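Local coordinates for protein glucosidase 2 subunit beta (Schizosaccharomyces pombe, PDB 4XQM) that recognises mannose-rich N-glycans through this lectin (MRH) domain and retains the catalytic alpha subunit of glucosidase II in the endoplasmic reticulum, at residues G14-Y18 and F27-I31; S30-G34 and H57-I61. One frame throughout, in Å; residues are numbered along the deposited sequence.

Both contacts reach the same bound mannose, and strands 25-28 and 31-40, neighbours in one sheet, carry a segment of each. Contact 1 (14-18 with 27-31) lies at the open end of a hairpin, its centre about 11 Å from the centre of the chain, and mixes exposed D29 with buried Y18 and Q28. Contact 2 (30-34 with 57-61), about 8 Å from that centre, has no exposed residue among those that touch. The first is held by direct and water-mediated hydrogen bonds, the second by apolar packing on an arginine. They share S30 and I31 and meet where Q28 CB packs on L33 CD1 at 3.6 Å.

Contact 1 of 2, residues G14-Y18 and F27-I31; sequences GGYTY and FQDSI. With MAN (alpha-D-mannopyranose), chain B.
Q28 stacks its amide on the Y16 ring, and the polar ends of both groups reach the mannose. The amide lies over one face of the ring, the two planes 9° apart, with NE2 above the ring centre; the approach tightens at Y16 CD1, 3.4 Å from Q28 CG. With CG anti to the backbone N (chi1 177°) and the chain extended beyond it, the amide is carried over the Y16 ring and up to the mannose.

Three hydrogen bonds join the segments. Q28 NE2 donates to Y18 OH at 3.0 Å, nearly in the amide plane. T17 N points almost straight (177°) at D29 OD1, 2.8 Å away, meeting it from above the carboxylate plane, while D29 N returns a bond to T17 O. Y18 CA adds a CH...O contact to F27 O.

Two waters add bridges on the T17 and D29 side. One links G15 O, T17 OG1 and D29 OD1; the other donates to T17 O and D29 O.

At the sugar, Q28 OE1 accepts from MAN O2 at 2.6 Å, Q28 NE2 donates to MAN O3 at 3.1 Å, and Y16 OH is hydrogen-bonded to MAN O1 at 3.0 Å. The bond to Y18 OH uses the second N-H of the amide and, together with the bond from MAN O2 to OE1, is consistent with one orientation of the amide; Y18, outside the sugar's own shell, probably steadies it.

Y18 and Q28 form an antiparallel non-hydrogen-bonded pair in the hairpin of strands 16-21 and 25-28, and a type II' turn from Q28 to I31 leads onward into strand 31-40. Y18 and Q28 both pack on L33 of that strand, and Y18 also touches I72 and V75 of strand 71-77.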
# COMPACT_ATOMS: atom_id res chain seq x y z
N GLY A 14 5.14 -8.76 -11.00
CA GLY A 14 5.09 -10.21 -10.92
C GLY A 14 3.75 -10.81 -11.32
O GLY A 14 3.40 -11.90 -10.85
N GLY A 15 3.00 -10.12 -12.18
CA GLY A 15 1.71 -10.62 -12.63
C GLY A 15 0.55 -10.03 -11.86
O GLY A 15 -0.59 -10.04 -12.35
N TYR A 16 0.83 -9.50 -10.67
CA TYR A 16 -0.22 -8.89 -9.84
C TYR A 16 -0.40 -7.42 -10.17
O TYR A 16 0.57 -6.69 -10.37
CB TYR A 16 0.15 -8.93 -8.36
CG TYR A 16 0.50 -10.27 -7.77
CD1 TYR A 16 -0.49 -11.22 -7.50
CD2 TYR A 16 1.81 -10.58 -7.43
CE1 TYR A 16 -0.17 -12.44 -6.92
CE2 TYR A 16 2.14 -11.80 -6.86
CZ TYR A 16 1.15 -12.72 -6.61
OH TYR A 16 1.48 -13.93 -6.05
N THR A 17 -1.65 -6.97 -10.19
CA THR A 17 -1.91 -5.54 -10.23
C THR A 17 -2.04 -5.02 -8.80
O THR A 17 -3.02 -5.29 -8.11
CB THR A 17 -3.18 -5.19 -11.02
OG1 THR A 17 -3.04 -5.62 -12.38
CG2 THR A 17 -3.39 -3.70 -11.01
N TYR A 18 -1.03 -4.28 -8.35
CA TYR A 18 -1.09 -3.67 -7.03
C TYR A 18 -1.75 -2.31 -7.14
O TYR A 18 -1.46 -1.55 -8.06
CB TYR A 18 0.32 -3.54 -6.43
CG TYR A 18 0.89 -4.85 -5.93
CD1 TYR A 18 0.53 -5.36 -4.68
CD2 TYR A 18 1.77 -5.59 -6.70
CE1 TYR A 18 1.05 -6.57 -4.22
CE2 TYR A 18 2.31 -6.80 -6.25
CZ TYR A 18 1.95 -7.27 -5.01
OH TYR A 18 2.46 -8.47 -4.56
N PHE A 27 -4.88 -3.19 -2.59
CA PHE A 27 -5.25 -4.47 -3.22
C PHE A 27 -4.12 -5.10 -4.03
O PHE A 27 -3.22 -4.40 -4.54
CB PHE A 27 -6.45 -4.32 -4.15
CG PHE A 27 -7.73 -3.97 -3.45
CD1 PHE A 27 -8.05 -2.64 -3.22
CD2 PHE A 27 -8.61 -4.96 -3.07
CE1 PHE A 27 -9.24 -2.31 -2.59
CE2 PHE A 27 -9.80 -4.63 -2.42
CZ PHE A 27 -10.10 -3.30 -2.18
N GLN A 28 -4.19 -6.42 -4.16
CA GLN A 28 -3.32 -7.19 -5.04
C GLN A 28 -4.28 -7.98 -5.92
O GLN A 28 -4.92 -8.92 -5.42
CB GLN A 28 -2.46 -8.15 -4.21
CG GLN A 28 -1.55 -9.08 -5.02
CD GLN A 28 -1.10 -10.26 -4.21
OE1 GLN A 28 -1.92 -11.08 -3.79
NE2 GLN A 28 0.21 -10.36 -3.97
N ASP A 29 -4.38 -7.61 -7.19
CA ASP A 29 -5.49 -8.06 -8.04
C ASP A 29 -6.79 -7.80 -7.27
O ASP A 29 -7.00 -6.68 -6.80
CB ASP A 29 -5.31 -9.52 -8.47
CG ASP A 29 -4.14 -9.70 -9.41
OD1 ASP A 29 -3.84 -8.73 -10.16
OD2 ASP A 29 -3.53 -10.80 -9.43
N SER A 30 -7.64 -8.81 -7.09
CA SER A 30 -8.89 -8.59 -6.34
C SER A 30 -8.80 -8.90 -4.84
O SER A 30 -9.81 -8.88 -4.13
CB SER A 30 -10.04 -9.38 -6.98
OG SER A 30 -10.39 -8.80 -8.22
N ILE A 31 -7.59 -9.17 -4.36
CA ILE A 31 -7.38 -9.51 -2.96
C ILE A 31 -7.13 -8.26 -2.10
O ILE A 31 -6.27 -7.44 -2.44
CB ILE A 31 -6.20 -10.49 -2.81
CG1 ILE A 31 -6.43 -11.74 -3.66
CG2 ILE A 31 -6.01 -10.86 -1.34
CD1 ILE A 31 -5.24 -12.70 -3.67
C1 MAN B . -1.16 -14.99 -3.15
C2 MAN B . -0.69 -13.68 -2.95
C3 MAN B . 0.69 -13.83 -2.30
C4 MAN B . 0.61 -14.76 -1.05
C5 MAN B . 0.02 -16.12 -1.47
C6 MAN B . -0.27 -17.03 -0.30
O1 MAN B . -0.10 -15.41 -3.95
O2 MAN B . -1.55 -13.03 -2.09
O3 MAN B . 1.24 -12.57 -1.99
O4 MAN B . 1.88 -14.98 -0.52
O5 MAN B . -1.24 -15.85 -2.08
O6 MAN B . -0.51 -18.34 -0.83
O HOH W 1 -2.81 -8.45 -12.91
O HOH W 2 -5.82 -4.46 -7.83

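Contact 2 of 2, residues S30-G34 and H57-I61; sequences SILLG and HRSAI. With MAN (alpha-D-mannopyranose), chain B.
I31 meets R58 through its CG2 methyl, which sits over one face of the guanidinium, displaced from its centre, and is 3.7 Å from R58 NE. With CG2 anti to the backbone N, the branches divide the work: CG2 covers the arginine while CD1 comes within 4.0 Å of MAN O2. L33 crosses the arginine obliquely, with CD1 3.6 Å from R58 CD, and its CB lies 4.4 Å from A60 CB, an apolar contact. No hydrogen bond joins the segments: L33 O and R58 O, 3.1 Å apart, are both carbonyl oxygens. A classic bulge at L33 and G34 lies opposite V26, and the backbone angles of G34 (phi 164°, psi 158°) suit glycine.

From R58, extended from CG to NE, NE and NH2 both reach MAN O2, each at 3.2 Å and a bent 144°, the single N-H of NE being shared between MAN O2 and Y83 OH; NH2 adds a weak bond to MAN O5. NH1 donates to S51 O, and Y83 is itself a mannose partner.

An apolar bed thus carries a polar head. I31 CG2 over one face and L33 CD1 beside CD probably restrict how the arginine can lie, and its N-H bonds are directed at the sugar, at Y83 and at the carbonyl of S51; a bidentate grip on O2, which also donates to Q28, is consistent with recognition of the axial hydroxyl of mannose.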
# COMPACT_ATOMS: atom_id res chain seq x y z
N SER A 30 -7.64 -8.81 -7.09
CA SER A 30 -8.89 -8.59 -6.34
C SER A 30 -8.80 -8.90 -4.84
O SER A 30 -9.81 -8.88 -4.13
CB SER A 30 -10.04 -9.38 -6.98
OG SER A 30 -10.39 -8.80 -8.22
N ILE A 31 -7.59 -9.17 -4.36
CA ILE A 31 -7.38 -9.51 -2.96
C ILE A 31 -7.13 -8.26 -2.10
O ILE A 31 -6.27 -7.44 -2.44
CB ILE A 31 -6.20 -10.49 -2.81
CG1 ILE A 31 -6.43 -11.74 -3.66
CG2 ILE A 31 -6.01 -10.86 -1.34
CD1 ILE A 31 -5.24 -12.70 -3.67
N LEU A 32 -7.88 -8.11 -1.01
CA LEU A 32 -7.64 -7.00 -0.08
C LEU A 32 -6.38 -7.25 0.74
O LEU A 32 -6.29 -8.25 1.46
CB LEU A 32 -8.82 -6.80 0.88
CG LEU A 32 -8.62 -5.72 1.96
CD1 LEU A 32 -8.58 -4.33 1.33
CD2 LEU A 32 -9.74 -5.79 2.99
N LEU A 33 -5.40 -6.35 0.62
CA LEU A 33 -4.19 -6.43 1.44
C LEU A 33 -4.37 -5.75 2.80
O LEU A 33 -3.68 -6.08 3.76
CB LEU A 33 -3.01 -5.81 0.70
CG LEU A 33 -2.09 -6.80 -0.01
CD1 LEU A 33 -2.86 -7.95 -0.67
CD2 LEU A 33 -1.15 -6.12 -0.99
N GLY A 34 -5.28 -4.79 2.88
CA GLY A 34 -5.53 -4.11 4.13
C GLY A 34 -6.30 -2.83 3.96
O GLY A 34 -6.30 -2.23 2.88
N HIS A 57 -3.74 -13.04 8.26
CA HIS A 57 -4.55 -12.14 7.45
C HIS A 57 -3.63 -11.03 6.93
O HIS A 57 -2.74 -10.56 7.65
CB HIS A 57 -5.72 -11.56 8.26
CG HIS A 57 -6.89 -12.49 8.36
ND1 HIS A 57 -6.80 -13.75 8.89
CD2 HIS A 57 -8.18 -12.35 7.97
CE1 HIS A 57 -7.98 -14.35 8.85
NE2 HIS A 57 -8.84 -13.50 8.28
N ARG A 58 -3.84 -10.62 5.69
CA ARG A 58 -2.88 -9.75 5.02
C ARG A 58 -2.80 -8.36 5.64
O ARG A 58 -3.75 -7.88 6.26
CB ARG A 58 -3.16 -9.68 3.51
CG ARG A 58 -2.91 -11.01 2.77
CD ARG A 58 -3.38 -10.92 1.31
NE ARG A 58 -3.11 -12.14 0.54
CZ ARG A 58 -3.87 -13.23 0.64
NH1 ARG A 58 -4.88 -13.23 1.49
NH2 ARG A 58 -3.61 -14.32 -0.08
N SER A 59 -1.63 -7.74 5.51
CA SER A 59 -1.45 -6.36 5.94
C SER A 59 -0.35 -5.77 5.07
O SER A 59 0.42 -6.51 4.44
CB SER A 59 -1.09 -6.28 7.43
OG SER A 59 0.13 -6.95 7.68
N ALA A 60 -0.30 -4.45 5.00
CA ALA A 60 0.68 -3.78 4.15
C ALA A 60 1.17 -2.54 4.86
O ALA A 60 0.39 -1.75 5.39
CB ALA A 60 0.06 -3.42 2.82
N ILE A 61 2.49 -2.35 4.85
CA ILE A 61 3.09 -1.15 5.41
C ILE A 61 3.60 -0.34 4.24
O ILE A 61 4.50 -0.77 3.50
CB ILE A 61 4.25 -1.50 6.36
CG1 ILE A 61 3.72 -2.37 7.50
CG2 ILE A 61 4.89 -0.23 6.90
CD1 ILE A 61 4.78 -2.76 8.50
C1 MAN B . -1.16 -14.99 -3.15
C2 MAN B . -0.69 -13.68 -2.95
C3 MAN B . 0.69 -13.83 -2.30
C4 MAN B . 0.61 -14.76 -1.05
C5 MAN B . 0.02 -16.12 -1.47
C6 MAN B . -0.27 -17.03 -0.30
O1 MAN B . -0.10 -15.41 -3.95
O2 MAN B . -1.55 -13.03 -2.09
O3 MAN B . 1.24 -12.57 -1.99
O4 MAN B . 1.88 -14.98 -0.52
O5 MAN B . -1.24 -15.85 -2.08
O6 MAN B . -0.51 -18.34 -0.83